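PDB 5F8V: aminotransferase, class V family protein from Trichomonas vaginalis, which probably catalyses the pyridoxal-phosphate-dependent exchange of an amino group between O-phospho-L-serine and 2-oxoglutarate, the second step in making serine from 3-phosphoglycerate. Local coordinates for residues A[55-59]-A[70-74]; A[204-209]-A[249-254]. One frame throughout, in Å; residues are numbered along the deposited sequence.

Contact 1: residues A[55-59]-A[70-74]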
loop_
_atom_site.group_PDB
_atom_site.type_symbol
_atom_site.label_atom_id
_atom_site.label_comp_id
_atom_site.label_asym_id
_atom_site.label_seq_id
_atom_site.Cartn_x
_atom_site.Cartn_y
_atom_site.Cartn_z
ATOM N N ALA A 55 10.433 -2.470 14.444
ATOM C CA ALA A 55 9.907 -1.207 13.894
ATOM C C ALA A 55 8.773 -0.631 14.749
ATOM O O ALA A 55 8.714 0.584 14.991
ATOM C CB ALA A 55 9.444 -1.407 12.463
ATOM N N THR A 56 7.891 -1.506 15.228
ATOM C CA THR A 56 6.770 -1.101 16.075
ATOM C C THR A 56 7.254 -0.542 17.419
ATOM O O THR A 56 6.823 0.540 17.860
ATOM C CB THR A 56 5.800 -2.287 16.309
ATOM O OG1 THR A 56 5.391 -2.837 15.043
ATOM C CG2 THR A 56 4.570 -1.842 17.090
ATOM N N GLU A 57 8.142 -1.297 18.057
ATOM C CA GLU A 57 8.758 -0.905 19.326
ATOM C C GLU A 57 9.533 0.406 19.194
ATOM O O GLU A 57 9.431 1.279 20.051
ATOM C CB GLU A 57 9.690 -2.024 19.846
ATOM C CG GLU A 57 8.954 -3.200 20.488
ATOM C CD GLU A 57 9.802 -4.463 20.623
ATOM O OE1 GLU A 57 11.042 -4.411 20.457
ATOM O OE2 GLU A 57 9.224 -5.532 20.892
ATOM N N ARG A 58 10.298 0.547 18.117
ATOM C CA ARG A 58 11.117 1.746 17.921
ATOM C C ARG A 58 10.221 2.991 17.810
ATOM O O ARG A 58 10.511 4.028 18.404
ATOM C CB ARG A 58 12.028 1.606 16.699
ATOM C CG ARG A 58 13.133 2.643 16.646
ATOM C CD ARG A 58 14.105 2.419 15.500
ATOM N NE ARG A 58 14.713 1.086 15.459
ATOM C CZ ARG A 58 15.781 0.672 16.151
ATOM N NH1 ARG A 58 16.438 1.466 16.997
ATOM N NH2 ARG A 58 16.221 -0.574 15.968
ATOM N N LEU A 59 9.128 2.870 17.070
ATOM C CA LEU A 59 8.169 3.957 16.957
ATOM C C LEU A 59 7.548 4.263 18.312
ATOM O O LEU A 59 7.332 5.432 18.639
ATOM C CB LEU A 59 7.079 3.616 15.945
ATOM C CG LEU A 59 6.015 4.682 15.672
ATOM C CD1 LEU A 59 6.646 5.966 15.145
ATOM C CD2 LEU A 59 4.984 4.146 14.686
ATOM N N ASN A 70 -2.619 0.747 20.692
ATOM C CA ASN A 70 -2.056 -0.140 19.665
ATOM C C ASN A 70 -1.377 0.684 18.566
ATOM O O ASN A 70 -1.797 1.810 18.296
ATOM C CB ASN A 70 -3.147 -0.988 19.005
ATOM C CG ASN A 70 -3.886 -1.870 19.995
ATOM O OD1 ASN A 70 -3.297 -2.749 20.611
ATOM N ND2 ASN A 70 -5.179 -1.641 20.138
ATOM N N ILE A 71 -0.352 0.108 17.936
ATOM C CA ILE A 71 0.346 0.727 16.810
ATOM C C ILE A 71 0.166 -0.177 15.601
ATOM O O ILE A 71 0.478 -1.371 15.664
ATOM C CB ILE A 71 1.849 0.951 17.106
ATOM C CG1 ILE A 71 2.026 1.855 18.338
ATOM C CG2 ILE A 71 2.550 1.579 15.898
ATOM C CD1 ILE A 71 3.457 1.990 18.826
ATOM N N LEU A 72 -0.345 0.385 14.502
ATOM C CA LEU A 72 -0.531 -0.371 13.260
ATOM C C LEU A 72 0.313 0.193 12.131
ATOM O O LEU A 72 0.477 1.395 12.012
ATOM C CB LEU A 72 -2.003 -0.348 12.823
ATOM C CG LEU A 72 -3.085 -0.761 13.817
ATOM C CD1 LEU A 72 -4.432 -0.780 13.111
ATOM C CD2 LEU A 72 -2.809 -2.123 14.430
ATOM N N PHE A 73 0.857 -0.703 11.319
ATOM C CA PHE A 73 1.353 -0.388 9.988
ATOM C C PHE A 73 0.354 -1.025 9.047
ATOM O O PHE A 73 0.111 -2.234 9.141
ATOM C CB PHE A 73 2.728 -1.008 9.748
ATOM C CG PHE A 73 3.815 -0.420 10.597
ATOM C CD1 PHE A 73 4.378 0.806 10.267
ATOM C CD2 PHE A 73 4.286 -1.092 11.724
ATOM C CE1 PHE A 73 5.388 1.356 11.046
ATOM C CE2 PHE A 73 5.293 -0.542 12.508
ATOM C CZ PHE A 73 5.845 0.679 12.171
ATOM N N VAL A 74 -0.220 -0.229 8.148
ATOM C CA VAL A 74 -1.224 -0.726 7.193
ATOM C C VAL A 74 -0.918 -0.328 5.754
ATOM O O VAL A 74 -0.220 0.655 5.503
ATOM C CB VAL A 74 -2.648 -0.259 7.570
ATOM C CG1 VAL A 74 -3.102 -0.994 8.822
ATOM C CG2 VAL A 74 -2.716 1.259 7.779
#

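Contact 2: residues A[204-209]-A[249-254]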
loop_
_atom_site.group_PDB
_atom_site.type_symbol
_atom_site.label_atom_id
_atom_site.label_comp_id
_atom_site.label_asym_id
_atom_site.label_seq_id
_atom_site.Cartn_x
_atom_site.Cartn_y
_atom_site.Cartn_z
ATOM N N PHE A 204 8.185 9.729 6.866
ATOM C CA PHE A 204 8.815 8.432 7.128
ATOM C C PHE A 204 8.763 7.429 5.966
ATOM O O PHE A 204 8.673 6.216 6.181
ATOM C CB PHE A 204 8.340 7.819 8.477
ATOM C CG PHE A 204 6.859 7.598 8.581
ATOM C CD1 PHE A 204 5.985 8.669 8.781
ATOM C CD2 PHE A 204 6.330 6.315 8.506
ATOM C CE1 PHE A 204 4.613 8.457 8.877
ATOM C CE2 PHE A 204 4.966 6.100 8.606
ATOM C CZ PHE A 204 4.107 7.173 8.793
ATOM N N GLY A 205 8.869 7.935 4.734
ATOM C CA GLY A 205 9.359 7.141 3.610
ATOM C C GLY A 205 8.429 6.874 2.445
ATOM O O GLY A 205 8.086 7.788 1.704
ATOM N N LEU A 206 8.039 5.614 2.273
ATOM C CA LEU A 206 7.383 5.174 1.036
ATOM C C LEU A 206 5.916 5.467 1.036
ATOM O O LEU A 206 5.238 5.209 2.030
ATOM C CB LEU A 206 7.552 3.675 0.811
ATOM C CG LEU A 206 8.776 3.256 0.009
ATOM C CD1 LEU A 206 10.037 3.259 0.863
ATOM C CD2 LEU A 206 8.518 1.883 -0.588
ATOM N N ALA A 207 5.420 5.959 -0.097
ATOM C CA ALA A 207 3.985 6.029 -0.335
ATOM C C ALA A 207 3.424 4.617 -0.454
ATOM O O ALA A 207 4.126 3.700 -0.879
ATOM C CB ALA A 207 3.688 6.817 -1.599
ATOM N N GLY A 208 2.159 4.470 -0.083
ATOM C CA GLY A 208 1.465 3.182 -0.083
ATOM C C GLY A 208 1.208 2.618 1.307
ATOM O O GLY A 208 0.521 1.598 1.427
ATOM N N MET A 209 1.742 3.275 2.344
ATOM C CA MET A 209 1.671 2.787 3.722
ATOM C C MET A 209 1.329 3.912 4.696
ATOM O O MET A 209 1.778 5.050 4.524
ATOM C CB MET A 209 3.009 2.151 4.127
ATOM C CG MET A 209 3.040 1.521 5.522
ATOM S SD MET A 209 3.564 2.628 6.848
ATOM C CE MET A 209 5.332 2.605 6.579
ATOM N N PHE A 249 8.626 -3.668 2.532
ATOM C CA PHE A 249 9.685 -2.711 2.203
ATOM C C PHE A 249 9.420 -1.332 2.801
ATOM O O PHE A 249 10.352 -0.660 3.246
ATOM C CB PHE A 249 9.922 -2.614 0.693
ATOM C CG PHE A 249 11.200 -1.898 0.330
ATOM C CD1 PHE A 249 11.195 -0.542 0.015
ATOM C CD2 PHE A 249 12.410 -2.572 0.327
ATOM C CE1 PHE A 249 12.372 0.120 -0.310
ATOM C CE2 PHE A 249 13.596 -1.919 0.002
ATOM C CZ PHE A 249 13.579 -0.571 -0.313
ATOM N N ALA A 250 8.155 -0.918 2.845
ATOM C CA ALA A 250 7.794 0.366 3.438
ATOM C C ALA A 250 8.067 0.395 4.945
ATOM O O ALA A 250 8.536 1.409 5.481
ATOM C CB ALA A 250 6.337 0.687 3.151
ATOM N N ILE A 251 7.793 -0.724 5.622
ATOM C CA ILE A 251 7.971 -0.820 7.071
ATOM C C ILE A 251 9.454 -0.850 7.418
ATOM O O ILE A 251 9.899 -0.115 8.298
ATOM C CB ILE A 251 7.239 -2.058 7.654
ATOM C CG1 ILE A 251 5.719 -1.888 7.501
ATOM C CG2 ILE A 251 7.581 -2.263 9.131
ATOM C CD1 ILE A 251 4.958 -3.194 7.428
ATOM N N TYR A 252 10.196 -1.713 6.728
ATOM C CA TYR A 252 11.665 -1.762 6.802
ATOM C C TYR A 252 12.292 -0.377 6.591
ATOM O O TYR A 252 13.183 0.026 7.338
ATOM C CB TYR A 252 12.214 -2.774 5.766
ATOM C CG TYR A 252 13.596 -2.489 5.208
ATOM C CD1 TYR A 252 14.737 -2.981 5.831
ATOM C CD2 TYR A 252 13.758 -1.745 4.036
ATOM C CE1 TYR A 252 15.995 -2.734 5.313
ATOM C CE2 TYR A 252 15.016 -1.481 3.519
ATOM C CZ TYR A 252 16.131 -1.976 4.159
ATOM O OH TYR A 252 17.376 -1.717 3.636
ATOM N N PHE A 253 11.837 0.334 5.564
ATOM C CA PHE A 253 12.400 1.642 5.252
ATOM C C PHE A 253 11.987 2.699 6.275
ATOM O O PHE A 253 12.793 3.540 6.659
ATOM C CB PHE A 253 12.062 2.090 3.830
ATOM C CG PHE A 253 12.982 3.160 3.322
ATOM C CD1 PHE A 253 12.599 4.497 3.330
ATOM C CD2 PHE A 253 14.258 2.835 2.890
ATOM C CE1 PHE A 253 13.462 5.481 2.872
ATOM C CE2 PHE A 253 15.129 3.815 2.445
ATOM C CZ PHE A 253 14.729 5.138 2.437
ATOM N N ALA A 254 10.743 2.638 6.729
ATOM C CA ALA A 254 10.294 3.464 7.836
ATOM C C ALA A 254 11.189 3.291 9.057
ATOM O O ALA A 254 11.602 4.276 9.668
ATOM C CB ALA A 254 8.852 3.134 8.189
HETATM O O HOH W 1 8.819 3.836 4.188
#

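Contact 1: residues A[55-59]-A[70-74]
The ring of Phe-73 turns its rim to Thr-56 and Ala-55 of helix segment 55-59. Thr-56 OG1 lies in the ring plane at the edge, 3.4 Å from Phe-73 CE2, and the carbonyl oxygen of Ala-55 comes to the same rim, near the plane, 4.0 Å from Phe-73 CZ. Two oxygens thus face the weakly positive C-H border of the ring. Both have a stronger partner: Thr-56 OG1 is hydrogen-bonded to Gln-52 O one turn back, and Ala-55 O accepts the helical bond from Leu-59 N. Leu-59 CD2 approaches the ring obliquely, while Ala-55 CB stands 4.2 Å from Phe-73 CZ.

This is the packing of a helix on an alpha/beta sheet, here in the large domain of a fold-type I aminotransferase. Helix 46-63 packs on strand 69-75, one of the two outermost strands of the seven-stranded sheet within this chain, with the short axes 9.2 Å apart and their directions at 127°. Ile-71 and Phe-73 point toward the helix; Leu-72, between them, is turned to the other side of the sheet, against helix 233-238.

Around Ile-71 the touching side-chain atoms are carbons. With CG2 of Thr-56 anti to the backbone N, the methyl is brought to Ile-71 CB at 3.9 Å, and the two side chains lie alongside, running opposite ways. Leu-59 likewise has CG anti to its backbone N (chi1 -178°), which sends CD2 to within 3.7 Å of Ile-71 CG2. The far branch of Ile-71 reaches the helix backbone, its CD1 against Thr-56 O.

Contact 2: residues A[204-209]-A[249-254]
A water molecule links Phe-204 O and Leu-206 N to Ala-250 O; no direct hydrogen bond spans the two segments. The water accepts from Leu-206 N at 2.7 Å and donates to Ala-250 O at 2.8 Å and to Phe-204 O. It lies in the plane of the Phe-253 ring, at its edge. Ala-250 O also takes the helical bond from Ala-254 N, so two donors grip it. A weaker CA-H...O contact runs from Ala-254 CA to Phe-204 O, 3.6 Å away.

Segment 204-209 is the loop just after Lys-202, the lysine that carries the cofactor as an internal aldimine; it bends back into strand 209-215 and is covered here by helix 248-263. Gly-205, with backbone angles (117°, -113°) that glycine takes most readily, sets its CA against the edge of the Phe-253 ring.

The apolar contacts centre on Leu-206 and Ala-250. Leu-206 CD2 lies in the plane of the Phe-249 ring, 3.7 Å from Phe-249 CD1, while Leu-206 CD1 meets the Phe-253 ring obliquely. Ala-250 CB touches both Leu-206 CB (4.0 Å) and Met-209 CB (3.8 Å). Phe-249 also stacks on Phe-249 of the second subunit, placing this cluster at the dimer interface. Met-209, bent at chi2 (-91°) and chi3, brings its CE to Ala-250 O at 3.6 Å and Ala-254 CB at 3.9 Å. Phe-204 sets its ring edge against Ala-254 CB.

In the fold
Contacts 1 and 2 follow one another along the chain, the first closing before the second opens, and their centres are about 12 Å apart on the same side of the chain's centre. They meet where helices 46-63 and 248-263 lie together over the sheet. Ile-251 of contact 2 packs against both layers of contact 1 at their side, with CG1 3.8 Å from Phe-73 CB and CG2 3.9 Å from Ala-55 CB. Met-209 begins strand 209-215, the neighbour of strand 69-75, and its SD packs on Phe-73. The sheet edge at contact 1 is thereby joined, through contact 2, to the cofactor-lysine loop and the subunit interface.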